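Local coordinates for major pilin backbone protein T-antigen, T13 (PDB 6BBT), which forms the repeating backbone subunit of the group A streptococcal pilus, serves as the T13 serotyping antigen, and contains an internal isopeptide cross-link that probably stabilises it, at residues A[31-36]-A[63-68]; A[57-62]-A[82-87]; A[114-119]-A[148-153]; A[192-197]-A[205-210]; A[196-201]-A[219-224]. All blocks are in the same frame, centred on the assembly; numbering follows the deposited sequence.

Interaction 1: residues A[31-36]-A[63-68]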
# COMPACT_ATOMS: atom_id res chain seq x y z
N PHE A 31 -2.95 -8.51 0.79
CA PHE A 31 -4.24 -8.25 1.40
C PHE A 31 -4.88 -9.58 1.74
O PHE A 31 -4.81 -10.52 0.96
CB PHE A 31 -5.14 -7.44 0.46
CG PHE A 31 -4.62 -6.08 0.20
CD1 PHE A 31 -4.95 -5.03 1.04
CD2 PHE A 31 -3.72 -5.86 -0.82
CE1 PHE A 31 -4.45 -3.77 0.83
CE2 PHE A 31 -3.19 -4.58 -1.04
CZ PHE A 31 -3.56 -3.54 -0.21
N THR A 32 -5.52 -9.65 2.90
CA THR A 32 -6.10 -10.86 3.40
C THR A 32 -7.60 -10.67 3.56
O THR A 32 -8.05 -9.69 4.15
CB THR A 32 -5.46 -11.24 4.74
OG1 THR A 32 -4.10 -11.59 4.49
CG2 THR A 32 -6.16 -12.44 5.39
N PHE A 33 -8.36 -11.60 3.00
CA PHE A 33 -9.81 -11.61 3.16
C PHE A 33 -10.16 -12.75 4.12
O PHE A 33 -9.53 -13.81 4.10
CB PHE A 33 -10.46 -11.77 1.80
CG PHE A 33 -9.81 -10.93 0.77
CD1 PHE A 33 -9.95 -9.56 0.81
CD2 PHE A 33 -8.91 -11.49 -0.13
CE1 PHE A 33 -9.28 -8.76 -0.10
CE2 PHE A 33 -8.25 -10.69 -1.06
CZ PHE A 33 -8.44 -9.32 -1.03
N THR A 34 -11.15 -12.49 4.97
CA THR A 34 -11.58 -13.41 5.99
C THR A 34 -13.04 -13.73 5.74
O THR A 34 -13.82 -12.85 5.39
CB THR A 34 -11.48 -12.79 7.39
OG1 THR A 34 -10.19 -12.24 7.58
CG2 THR A 34 -11.71 -13.85 8.46
N ILE A 35 -13.39 -14.99 5.96
CA ILE A 35 -14.79 -15.42 5.96
C ILE A 35 -15.08 -16.00 7.33
O ILE A 35 -14.27 -16.77 7.87
CB ILE A 35 -15.10 -16.40 4.80
CG1 ILE A 35 -16.60 -16.68 4.74
CG2 ILE A 35 -14.32 -17.70 4.91
CD1 ILE A 35 -17.02 -17.27 3.42
N GLU A 36 -16.19 -15.58 7.92
CA GLU A 36 -16.67 -16.12 9.20
C GLU A 36 -18.18 -16.37 9.13
O GLU A 36 -18.86 -15.77 8.30
CB GLU A 36 -16.33 -15.16 10.34
CG GLU A 36 -17.08 -13.83 10.31
CD GLU A 36 -16.67 -12.89 11.42
OE1 GLU A 36 -15.64 -13.15 12.08
OE2 GLU A 36 -17.37 -11.88 11.64
N ALA A 63 -8.29 -15.98 2.45
CA ALA A 63 -7.82 -15.90 1.08
C ALA A 63 -6.89 -14.66 0.97
O ALA A 63 -7.09 -13.66 1.67
CB ALA A 63 -9.00 -15.77 0.14
N ILE A 64 -5.86 -14.76 0.13
CA ILE A 64 -4.86 -13.68 0.05
C ILE A 64 -4.54 -13.33 -1.39
O ILE A 64 -4.62 -14.18 -2.28
CB ILE A 64 -3.55 -14.04 0.80
CG1 ILE A 64 -2.79 -15.17 0.10
CG2 ILE A 64 -3.84 -14.43 2.25
CD1 ILE A 64 -1.44 -15.48 0.74
N VAL A 65 -4.21 -12.06 -1.62
CA VAL A 65 -3.63 -11.63 -2.90
C VAL A 65 -2.37 -10.85 -2.53
O VAL A 65 -2.28 -10.30 -1.42
CB VAL A 65 -4.56 -10.73 -3.78
CG1 VAL A 65 -5.79 -11.48 -4.27
CG2 VAL A 65 -4.95 -9.45 -3.07
N SER A 66 -1.42 -10.82 -3.45
CA SER A 66 -0.11 -10.24 -3.21
C SER A 66 0.18 -9.23 -4.28
O SER A 66 -0.09 -9.49 -5.45
CB SER A 66 0.96 -11.33 -3.29
OG SER A 66 0.72 -12.26 -2.26
N TYR A 67 0.75 -8.10 -3.86
CA TYR A 67 1.31 -7.11 -4.77
C TYR A 67 2.82 -7.01 -4.60
O TYR A 67 3.34 -7.29 -3.53
CB TYR A 67 0.70 -5.74 -4.49
CG TYR A 67 -0.71 -5.65 -4.93
CD1 TYR A 67 -1.02 -5.28 -6.22
CD2 TYR A 67 -1.76 -5.97 -4.06
CE1 TYR A 67 -2.34 -5.19 -6.65
CE2 TYR A 67 -3.09 -5.90 -4.48
CZ TYR A 67 -3.37 -5.51 -5.78
OH TYR A 67 -4.67 -5.41 -6.23
N ASP A 68 3.54 -6.66 -5.65
CA ASP A 68 4.94 -6.30 -5.48
C ASP A 68 5.31 -5.10 -6.32
O ASP A 68 4.49 -4.57 -7.07
CB ASP A 68 5.85 -7.53 -5.66
CG ASP A 68 6.00 -7.98 -7.10
OD1 ASP A 68 5.85 -7.19 -8.06
OD2 ASP A 68 6.31 -9.18 -7.24
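Two antiparallel strands, 31-36 and 63-67, pair here in a beta sheet of the Spy0128-like, isopeptide-containing domain. F31 with V65 and F33 with A63 are hydrogen-bonded pairs, and T32 with I64 is the non-hydrogen-bonded pair between them. Four backbone bonds zip the strands; in the straightest, F33 N donates to A63 O at 2.8 Å, N-H...O 174° and nearly along the C=O axis. F31, F33, A63, V65 and Y67 line the buried face, which suits large rings and small aliphatic groups, whereas T32 and I64 lie side by side on the other. The small methyl of A63 fits beside the F33 ring, while V65 CG2 meets F33 CZ near the ring plane at 4.0 Å. F31 and F33 both hold CG anti to the carbonyl carbon, so each ring leans back on the side of its own backbone N, F33 toward V65 and F31 toward Y67. The F31 and Y67 rings meet rim to rim with planes at 87°, CE2 of F31 lying 3.6 Å from CD2 of Y67. Further out, strand 93-101 flanks 31-36 on its other edge, and K15, whose chain is linked covalently to N152, makes a cation-pi contact with F31. The Y67 hydroxyl is hydrogen-bonded to K76 O, which holds the outer end of the ring.

Interaction 2: residues A[57-62]-A[82-87]; sequences TGLTTK and FNFETV
G58 O is the most tightly held polar atom across this contact, taking one short bond of 2.5 Å from OG1 of T86. The hydroxyl approaches from 27° above the carbonyl plane, off any lone pair. T86 delivers it by setting OG1 between its backbone N and carbonyl carbon (chi1 66°), a crowded position that a small beta-branched hydroxyl residue tolerates. Glycine suits position 58: with phi 85°, a CB would jam against the preceding carbonyl and collide with T86 O. Two waters fill in where the backbones stand too far apart to pair directly. One accepts from N83 N at 2.8 Å and donates to T60 O; the other accepts from T60 N at 2.7 Å and donates to N83 O. The irregular segment 57-62, leading into strand 62-67, is thus joined to the end of strand 77-83, which closes with an Asx turn at N83 and a type I beta turn from F84 to V87. Inward of the waters, L59 carries the apolar part. With CG anti to its backbone N, it lies alongside V87, its CB 3.7 Å from V87 CG2, and its CD1 reaches CD1 of F84 at 3.9 Å. I35 of strand 29-37 touches L59, F82 and F84. The F82 ring turns an edge to the chain, with T60 O near the ring plane 3.7 Å from F82 CD1.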
# COMPACT_ATOMS: atom_id res chain seq x y z
N THR A 57 -16.35 -26.21 9.16
CA THR A 57 -15.58 -27.46 9.25
C THR A 57 -15.05 -27.84 7.87
O THR A 57 -15.82 -28.17 6.97
CB THR A 57 -16.43 -28.63 9.83
OG1 THR A 57 -16.64 -28.40 11.22
CG2 THR A 57 -15.74 -30.00 9.64
N GLY A 58 -13.72 -27.81 7.72
CA GLY A 58 -13.06 -28.05 6.43
C GLY A 58 -12.95 -26.83 5.52
O GLY A 58 -12.53 -26.97 4.36
N LEU A 59 -13.31 -25.65 6.02
CA LEU A 59 -13.24 -24.41 5.23
C LEU A 59 -11.95 -23.68 5.54
O LEU A 59 -11.68 -23.36 6.70
CB LEU A 59 -14.42 -23.48 5.55
CG LEU A 59 -14.50 -22.14 4.79
CD1 LEU A 59 -14.76 -22.35 3.30
CD2 LEU A 59 -15.59 -21.30 5.41
N THR A 60 -11.17 -23.39 4.51
CA THR A 60 -10.06 -22.46 4.63
C THR A 60 -10.68 -21.06 4.73
O THR A 60 -11.35 -20.61 3.79
CB THR A 60 -9.11 -22.58 3.43
OG1 THR A 60 -8.51 -23.88 3.43
CG2 THR A 60 -8.03 -21.50 3.47
N THR A 61 -10.50 -20.40 5.87
CA THR A 61 -11.21 -19.16 6.19
C THR A 61 -10.46 -17.87 5.80
O THR A 61 -10.94 -16.78 6.08
CB THR A 61 -11.58 -19.11 7.68
OG1 THR A 61 -10.40 -19.22 8.47
CG2 THR A 61 -12.55 -20.26 8.03
N LYS A 62 -9.28 -18.02 5.17
CA LYS A 62 -8.45 -16.90 4.70
C LYS A 62 -8.16 -17.08 3.21
O LYS A 62 -7.86 -18.18 2.75
CB LYS A 62 -7.10 -16.86 5.43
CG LYS A 62 -7.16 -16.89 6.95
CD LYS A 62 -7.78 -15.63 7.52
CE LYS A 62 -7.48 -15.54 9.01
NZ LYS A 62 -8.13 -14.38 9.67
N PHE A 82 -12.76 -18.20 -2.14
CA PHE A 82 -12.99 -19.15 -1.06
C PHE A 82 -13.62 -20.37 -1.68
O PHE A 82 -14.39 -20.28 -2.64
CB PHE A 82 -13.92 -18.56 -0.03
CG PHE A 82 -13.33 -17.44 0.74
CD1 PHE A 82 -12.47 -17.69 1.80
CD2 PHE A 82 -13.66 -16.13 0.44
CE1 PHE A 82 -11.95 -16.65 2.54
CE2 PHE A 82 -13.15 -15.08 1.17
CZ PHE A 82 -12.29 -15.35 2.22
N ASN A 83 -13.30 -21.53 -1.13
CA ASN A 83 -13.76 -22.77 -1.69
C ASN A 83 -14.63 -23.51 -0.69
O ASN A 83 -14.15 -23.93 0.37
CB ASN A 83 -12.57 -23.61 -2.10
CG ASN A 83 -12.97 -24.88 -2.80
OD1 ASN A 83 -14.12 -25.02 -3.25
ND2 ASN A 83 -12.05 -25.82 -2.89
N PHE A 84 -15.91 -23.67 -1.03
CA PHE A 84 -16.87 -24.38 -0.19
C PHE A 84 -16.97 -25.88 -0.49
O PHE A 84 -17.54 -26.62 0.31
CB PHE A 84 -18.26 -23.72 -0.28
CG PHE A 84 -18.27 -22.31 0.21
CD1 PHE A 84 -18.24 -22.04 1.57
CD2 PHE A 84 -18.29 -21.24 -0.68
CE1 PHE A 84 -18.24 -20.74 2.04
CE2 PHE A 84 -18.29 -19.94 -0.22
CZ PHE A 84 -18.26 -19.68 1.14
N GLU A 85 -16.41 -26.32 -1.62
CA GLU A 85 -16.28 -27.75 -1.96
C GLU A 85 -15.76 -28.60 -0.81
O GLU A 85 -16.19 -29.74 -0.65
CB GLU A 85 -15.33 -27.93 -3.17
CG GLU A 85 -14.97 -29.36 -3.58
CD GLU A 85 -16.12 -30.09 -4.24
OE1 GLU A 85 -15.97 -30.49 -5.41
OE2 GLU A 85 -17.18 -30.26 -3.60
N THR A 86 -14.83 -28.05 -0.03
CA THR A 86 -14.14 -28.79 1.03
C THR A 86 -14.91 -28.90 2.35
O THR A 86 -14.42 -29.53 3.28
CB THR A 86 -12.75 -28.15 1.32
OG1 THR A 86 -12.92 -26.84 1.88
CG2 THR A 86 -11.90 -28.05 0.04
N VAL A 87 -16.09 -28.30 2.45
CA VAL A 87 -16.80 -28.20 3.72
C VAL A 87 -17.78 -29.37 3.91
O VAL A 87 -18.43 -29.79 2.95
CB VAL A 87 -17.57 -26.86 3.79
CG1 VAL A 87 -18.30 -26.69 5.13
CG2 VAL A 87 -16.61 -25.69 3.55
O HOH W 1 -11.45 -21.38 1.02
O HOH W 2 -11.65 -24.11 1.94

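Interaction 3: residues A[114-119]-A[148-153]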
# COMPACT_ATOMS: atom_id res chain seq x y z
N LYS A 114 -15.42 -2.33 3.81
CA LYS A 114 -16.73 -2.90 3.49
C LYS A 114 -16.92 -4.34 3.94
O LYS A 114 -16.01 -5.17 3.84
CB LYS A 114 -17.04 -2.85 2.00
CG LYS A 114 -17.75 -1.58 1.56
CD LYS A 114 -18.37 -1.78 0.19
CE LYS A 114 -18.77 -0.46 -0.45
NZ LYS A 114 -19.86 0.20 0.31
N LYS A 115 -18.13 -4.62 4.41
CA LYS A 115 -18.54 -5.96 4.80
C LYS A 115 -19.45 -6.55 3.75
O LYS A 115 -20.41 -5.90 3.30
CB LYS A 115 -19.32 -5.91 6.11
CG LYS A 115 -18.64 -5.19 7.25
CD LYS A 115 -17.39 -5.90 7.68
CE LYS A 115 -16.84 -5.27 8.95
NZ LYS A 115 -15.83 -6.16 9.52
N TRP A 116 -19.18 -7.80 3.38
CA TRP A 116 -19.95 -8.50 2.39
C TRP A 116 -20.62 -9.68 3.05
O TRP A 116 -20.10 -10.26 4.00
CB TRP A 116 -19.02 -8.97 1.28
CG TRP A 116 -18.48 -7.85 0.49
CD1 TRP A 116 -17.46 -7.01 0.83
CD2 TRP A 116 -18.96 -7.39 -0.78
NE1 TRP A 116 -17.25 -6.08 -0.15
CE2 TRP A 116 -18.17 -6.28 -1.15
CE3 TRP A 116 -20.00 -7.80 -1.62
CZ2 TRP A 116 -18.37 -5.58 -2.35
CZ3 TRP A 116 -20.19 -7.13 -2.82
CH2 TRP A 116 -19.38 -6.03 -3.17
N THR A 117 -21.79 -10.05 2.53
CA THR A 117 -22.52 -11.21 3.01
C THR A 117 -22.69 -12.20 1.88
O THR A 117 -22.85 -11.82 0.72
CB THR A 117 -23.88 -10.85 3.67
OG1 THR A 117 -24.47 -12.05 4.20
CG2 THR A 117 -24.83 -10.19 2.70
N VAL A 118 -22.62 -13.47 2.24
CA VAL A 118 -22.55 -14.56 1.29
C VAL A 118 -23.53 -15.65 1.72
O VAL A 118 -23.41 -16.18 2.83
CB VAL A 118 -21.13 -15.15 1.24
CG1 VAL A 118 -21.06 -16.30 0.24
CG2 VAL A 118 -20.12 -14.08 0.86
N ASP A 119 -24.49 -15.98 0.84
CA ASP A 119 -25.35 -17.16 1.03
C ASP A 119 -24.91 -18.30 0.13
O ASP A 119 -24.85 -18.15 -1.09
CB ASP A 119 -26.82 -16.81 0.73
CG ASP A 119 -27.45 -15.98 1.83
OD1 ASP A 119 -26.94 -15.96 2.97
OD2 ASP A 119 -28.48 -15.35 1.56
N ILE A 148 -18.01 -9.81 -5.15
CA ILE A 148 -17.23 -9.17 -4.10
C ILE A 148 -16.00 -8.50 -4.72
O ILE A 148 -15.22 -9.17 -5.36
CB ILE A 148 -16.79 -10.18 -3.02
CG1 ILE A 148 -18.04 -10.78 -2.36
CG2 ILE A 148 -15.91 -9.48 -1.98
CD1 ILE A 148 -17.78 -11.60 -1.12
N ARG A 149 -15.86 -7.20 -4.53
CA ARG A 149 -14.68 -6.46 -5.00
C ARG A 149 -14.24 -5.50 -3.91
O ARG A 149 -15.00 -4.61 -3.54
CB ARG A 149 -15.02 -5.67 -6.26
CG ARG A 149 -13.96 -4.68 -6.74
CD ARG A 149 -14.44 -4.02 -8.02
NE ARG A 149 -13.45 -3.12 -8.61
CZ ARG A 149 -13.25 -1.85 -8.27
NH1 ARG A 149 -13.97 -1.26 -7.31
NH2 ARG A 149 -12.31 -1.15 -8.90
N PHE A 150 -13.03 -5.69 -3.41
CA PHE A 150 -12.45 -4.77 -2.43
C PHE A 150 -11.58 -3.79 -3.18
O PHE A 150 -10.88 -4.18 -4.12
CB PHE A 150 -11.62 -5.53 -1.41
CG PHE A 150 -12.44 -6.41 -0.53
CD1 PHE A 150 -13.16 -5.86 0.53
CD2 PHE A 150 -12.53 -7.77 -0.76
CE1 PHE A 150 -13.96 -6.66 1.34
CE2 PHE A 150 -13.31 -8.58 0.04
CZ PHE A 150 -14.02 -8.02 1.10
N GLU A 151 -11.61 -2.52 -2.78
CA GLU A 151 -10.83 -1.49 -3.44
C GLU A 151 -9.91 -0.85 -2.42
O GLU A 151 -10.40 -0.28 -1.45
CB GLU A 151 -11.76 -0.46 -4.07
CG GLU A 151 -11.05 0.68 -4.76
CD GLU A 151 -12.02 1.59 -5.50
OE1 GLU A 151 -12.58 1.14 -6.51
OE2 GLU A 151 -12.22 2.74 -5.07
N ASN A 152 -8.60 -0.96 -2.60
CA ASN A 152 -7.59 -0.35 -1.72
C ASN A 152 -6.81 0.74 -2.44
O ASN A 152 -6.87 0.84 -3.66
CB ASN A 152 -6.62 -1.42 -1.21
CG ASN A 152 -7.33 -2.56 -0.52
OD1 ASN A 152 -7.95 -2.31 0.51
N SER A 153 -6.12 1.56 -1.67
CA SER A 153 -5.30 2.62 -2.25
C SER A 153 -4.12 2.89 -1.35
O SER A 153 -4.03 2.36 -0.23
CB SER A 153 -6.13 3.89 -2.45
OG SER A 153 -6.54 4.41 -1.21
O HOH W 3 -15.79 -3.52 -1.05
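W116 is the tight centre of this contact, its indole covered on one face by I148 and met at an edge by F150. I148 slides past it in the opposite direction: I148 CA stands 3.8 Å from the centroid of the W116 six-membered ring, 9° off its normal, a CH-pi contact, while I148 CG1 presses on W116 CE3 at 3.6 Å. F150 meets the indole tip to tip in an offset edge-to-face pair, the edge of W116 toward the face of F150 with planes at 72°. A broad flat indole suits this place, spanning two strands whose axes are 9.2 Å apart. Beyond it, V118 CG2 touches I148 CD1 more lightly at 3.9 Å. The polar side is looser: a water in the indole plane accepts from W116 NE1 at 3.1 Å and donates to R149 O, linking ring to backbone. The exposed guanidinium of R149 turns away to a salt bridge with E151, and K114 sends its amine to E139. As in a beta sandwich, the strands belong to different sheets: 116-123 lies between 93-101 and 131-139, whereas 148-166 pairs with 10-17, where K15 NZ is covalently joined to N152 CG in the isopeptide bond.

Interaction 4: residues A[192-197]-A[205-210]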
# COMPACT_ATOMS: atom_id res chain seq x y z
N GLN A 192 14.62 -0.98 -7.10
CA GLN A 192 13.47 -0.28 -7.69
C GLN A 192 13.79 1.20 -7.80
O GLN A 192 14.71 1.69 -7.13
CB GLN A 192 12.22 -0.53 -6.85
CG GLN A 192 11.87 -2.01 -6.81
CD GLN A 192 11.44 -2.52 -8.16
OE1 GLN A 192 10.65 -1.90 -8.84
NE2 GLN A 192 11.94 -3.66 -8.56
N VAL A 193 13.06 1.92 -8.65
CA VAL A 193 13.41 3.30 -8.96
C VAL A 193 12.35 4.27 -8.44
O VAL A 193 11.16 3.95 -8.40
CB VAL A 193 13.70 3.56 -10.47
CG1 VAL A 193 14.92 2.79 -10.93
CG2 VAL A 193 12.54 3.20 -11.37
N VAL A 194 12.82 5.41 -7.97
CA VAL A 194 12.01 6.51 -7.51
C VAL A 194 12.44 7.73 -8.34
O VAL A 194 13.64 7.96 -8.57
CB VAL A 194 12.25 6.78 -5.99
CG1 VAL A 194 11.48 8.00 -5.50
CG2 VAL A 194 11.83 5.56 -5.16
N LYS A 195 11.46 8.51 -8.78
CA LYS A 195 11.74 9.67 -9.61
C LYS A 195 12.32 10.84 -8.81
O LYS A 195 11.94 11.08 -7.67
CB LYS A 195 10.47 10.13 -10.32
CG LYS A 195 9.88 9.05 -11.21
CD LYS A 195 10.76 8.87 -12.44
CE LYS A 195 10.43 7.59 -13.14
NZ LYS A 195 11.18 7.58 -14.42
N ILE A 196 13.25 11.55 -9.42
CA ILE A 196 13.79 12.77 -8.88
C ILE A 196 13.76 13.83 -10.00
O ILE A 196 13.98 13.49 -11.17
CB ILE A 196 15.21 12.57 -8.33
CG1 ILE A 196 15.72 13.79 -7.57
CG2 ILE A 196 16.22 12.20 -9.40
CD1 ILE A 196 16.94 13.51 -6.72
N ILE A 197 13.50 15.08 -9.63
CA ILE A 197 13.58 16.19 -10.58
C ILE A 197 14.78 17.02 -10.21
O ILE A 197 14.88 17.53 -9.10
CB ILE A 197 12.30 17.04 -10.61
CG1 ILE A 197 11.12 16.14 -10.98
CG2 ILE A 197 12.47 18.22 -11.60
CD1 ILE A 197 9.76 16.74 -10.75
N VAL A 205 16.35 7.58 -9.20
CA VAL A 205 17.14 7.19 -8.06
C VAL A 205 16.84 5.71 -7.81
O VAL A 205 15.69 5.34 -7.69
CB VAL A 205 16.78 8.02 -6.83
CG1 VAL A 205 17.60 7.57 -5.61
CG2 VAL A 205 17.02 9.49 -7.12
N VAL A 206 17.87 4.88 -7.75
CA VAL A 206 17.68 3.47 -7.46
C VAL A 206 17.76 3.28 -5.94
O VAL A 206 18.73 3.70 -5.29
CB VAL A 206 18.74 2.59 -8.16
CG1 VAL A 206 18.50 1.11 -7.85
CG2 VAL A 206 18.73 2.84 -9.66
N ILE A 207 16.74 2.63 -5.38
CA ILE A 207 16.69 2.32 -3.95
C ILE A 207 17.86 1.42 -3.57
O ILE A 207 18.15 0.46 -4.26
CB ILE A 207 15.37 1.65 -3.56
CG1 ILE A 207 14.24 2.67 -3.65
CG2 ILE A 207 15.44 1.07 -2.14
CD1 ILE A 207 12.85 2.09 -3.50
N GLY A 208 18.52 1.77 -2.48
CA GLY A 208 19.58 0.95 -1.86
C GLY A 208 20.98 1.22 -2.33
O GLY A 208 21.85 0.36 -2.14
N GLN A 209 21.20 2.36 -2.97
CA GLN A 209 22.56 2.77 -3.38
C GLN A 209 22.68 4.28 -3.35
O GLN A 209 21.70 4.99 -3.50
CB GLN A 209 22.93 2.24 -4.79
CG GLN A 209 22.11 2.86 -5.91
CD GLN A 209 22.23 2.14 -7.25
OE1 GLN A 209 21.96 0.94 -7.36
NE2 GLN A 209 22.64 2.87 -8.28
N GLU A 210 23.90 4.75 -3.19
CA GLU A 210 24.19 6.16 -3.12
C GLU A 210 23.85 6.85 -4.43
O GLU A 210 24.17 6.34 -5.50
CB GLU A 210 25.67 6.37 -2.80
CG GLU A 210 26.01 5.95 -1.38
CD GLU A 210 27.39 6.40 -0.93
OE1 GLU A 210 28.19 6.91 -1.76
OE2 GLU A 210 27.67 6.26 0.27
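V194 and V205 turn to the buried face of this beta hairpin, formed by strands 193-198 and 201-206, where I196 and I207 pack against them, and V193 and V206 turn to the opposite, partly exposed one. On the buried side I196 and V205 cross obliquely, and CG2 of V205 rests 3.6 Å from CG2 of I196. V205 sets CG1 anti to its backbone N (chi1 178°), which lets CG2 lean over I196. V194 likewise crosses I207 obliquely, its CG2 4.0 Å from CD1 of I207. L182 of strand 176-183 covers V194 and V205. The outer pair is a lighter match, V193 CG1 to V206 CG2 at 4.0 Å. Backbone bonds fix this register. V194 and V205 exchange two, V205 N to V194 O at 2.8 Å and V194 N to V205 O at 2.9 Å, and I207 N adds a third to Q192 O, nearly along the C=O axis at 174°. A type II turn from V206 to Q209 follows, its positive phi at G208 favouring glycine. Across the segments, polar bonding is confined to main-chain atoms, and beta-branched side chains, well suited to extended strands, supply apolar packing alone.

Interaction 5: residues A[196-201]-A[219-224]; sequences IIQDGQ and QSIMLA
I196 opens the contact on its buried side: its CD1 meets CD1 of I221 at 3.3 Å, tighter than normal van der Waals contact, while its CG1 lies against CG of L223. Next, I197 pairs through the backbone with M222; its N donates to M222 O at 2.8 Å, nearly along the C=O axis, and its O accepts from M222 N at 3.2 Å. On the more open face, beta-branched I197 suits the extended strand and flexible M222 a partly exposed surface. These bonds place strand 193-198 antiparallel to strand 220-227, itself paired with the long strand 148-166. Q198 extends alongside I221, its aliphatic part against I221 CD1, and its OE1 accepts a hydrogen bond from Y211 OH. D199 and G200, both with positive phi, are the central residues of the type I' turn from Q198 to Q201, and glycine is called for at 200. A water joins the turn to the neighbouring strand, accepting from D199 N and donating to S220 O, both at 2.8 Å.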
# COMPACT_ATOMS: atom_id res chain seq x y z
N ILE A 196 13.25 11.55 -9.42
CA ILE A 196 13.79 12.77 -8.88
C ILE A 196 13.76 13.83 -10.00
O ILE A 196 13.98 13.49 -11.17
CB ILE A 196 15.21 12.57 -8.33
CG1 ILE A 196 15.72 13.79 -7.57
CG2 ILE A 196 16.22 12.20 -9.40
CD1 ILE A 196 16.94 13.51 -6.72
N ILE A 197 13.50 15.08 -9.63
CA ILE A 197 13.58 16.19 -10.58
C ILE A 197 14.78 17.02 -10.21
O ILE A 197 14.88 17.53 -9.10
CB ILE A 197 12.30 17.04 -10.61
CG1 ILE A 197 11.12 16.14 -10.98
CG2 ILE A 197 12.47 18.22 -11.60
CD1 ILE A 197 9.76 16.74 -10.75
N GLN A 198 15.70 17.14 -11.16
CA GLN A 198 17.02 17.66 -10.90
C GLN A 198 17.42 18.52 -12.10
O GLN A 198 17.41 18.04 -13.23
CB GLN A 198 17.96 16.46 -10.74
CG GLN A 198 19.44 16.76 -10.70
CD GLN A 198 20.27 15.51 -10.37
OE1 GLN A 198 19.76 14.51 -9.89
NE2 GLN A 198 21.56 15.58 -10.63
N ASP A 199 17.74 19.78 -11.83
CA ASP A 199 17.96 20.80 -12.87
C ASP A 199 16.90 20.75 -13.99
O ASP A 199 17.24 20.77 -15.17
CB ASP A 199 19.37 20.67 -13.44
CG ASP A 199 19.77 21.88 -14.30
OD1 ASP A 199 19.46 23.03 -13.91
OD2 ASP A 199 20.35 21.67 -15.38
N GLY A 200 15.64 20.61 -13.61
CA GLY A 200 14.54 20.52 -14.57
C GLY A 200 14.23 19.14 -15.13
O GLY A 200 13.13 18.93 -15.66
N GLN A 201 15.17 18.20 -15.03
CA GLN A 201 15.05 16.91 -15.70
C GLN A 201 14.57 15.85 -14.73
O GLN A 201 15.00 15.83 -13.56
CB GLN A 201 16.40 16.43 -16.25
CG GLN A 201 17.10 17.37 -17.21
CD GLN A 201 18.56 16.99 -17.39
OE1 GLN A 201 19.46 17.83 -17.29
NE2 GLN A 201 18.81 15.70 -17.64
N GLN A 219 19.55 26.49 -5.17
CA GLN A 219 19.15 25.41 -6.05
C GLN A 219 18.51 24.31 -5.20
O GLN A 219 18.92 24.09 -4.06
CB GLN A 219 20.36 24.87 -6.80
CG GLN A 219 20.03 24.02 -8.02
CD GLN A 219 21.28 23.52 -8.74
OE1 GLN A 219 22.38 23.63 -8.22
NE2 GLN A 219 21.09 22.96 -9.92
N SER A 220 17.51 23.64 -5.75
CA SER A 220 16.83 22.53 -5.08
C SER A 220 16.69 21.31 -5.98
O SER A 220 16.83 21.39 -7.20
CB SER A 220 15.44 22.96 -4.60
OG SER A 220 14.64 23.37 -5.69
N ILE A 221 16.43 20.18 -5.35
CA ILE A 221 16.09 18.94 -6.03
C ILE A 221 14.80 18.45 -5.34
O ILE A 221 14.54 18.82 -4.19
CB ILE A 221 17.31 18.00 -5.93
CG1 ILE A 221 17.37 17.02 -7.07
CG2 ILE A 221 17.41 17.31 -4.56
CD1 ILE A 221 18.71 16.31 -7.14
N MET A 222 13.94 17.72 -6.05
CA MET A 222 12.71 17.19 -5.43
C MET A 222 12.39 15.79 -5.90
O MET A 222 12.48 15.48 -7.09
CB MET A 222 11.49 18.08 -5.67
CG MET A 222 10.27 17.63 -4.85
SD MET A 222 8.69 18.40 -5.28
CE MET A 222 8.98 18.78 -6.99
N LEU A 223 12.01 14.94 -4.95
CA LEU A 223 11.49 13.62 -5.23
C LEU A 223 10.02 13.78 -4.92
O LEU A 223 9.65 13.90 -3.75
CB LEU A 223 12.15 12.55 -4.35
CG LEU A 223 13.67 12.45 -4.51
CD1 LEU A 223 14.37 13.24 -3.41
CD2 LEU A 223 14.18 11.01 -4.49
N ALA A 224 9.17 13.79 -5.95
CA ALA A 224 7.76 14.20 -5.78
C ALA A 224 6.78 13.05 -5.51
O ALA A 224 5.63 13.31 -5.11
CB ALA A 224 7.29 14.98 -7.00
O HOH W 4 18.46 20.55 -9.27

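Interactions 1, 2 and 3 lie within the Spy0128-like domain, interactions 4 and 5 within the DUF7601 region, on the other side of the chain's centre. Interactions 1 and 3 are the buried ones and meet directly: the F33 and F150 rings touch, and F31 packs on N152 of the isopeptide bond. Interaction 1 pairs strands within a sheet, whereas interaction 3 packs side chains between sheets. Interaction 2 is nearer the surface and adds water bridges to one direct side-chain hydrogen bond, yet joins interaction 1 through I35. Interactions 4 and 5 share strand 193-198, with I196 packing on V205 in one and I221 in the other; both are partly buried, and backbone bonds dominate their polar chemistry.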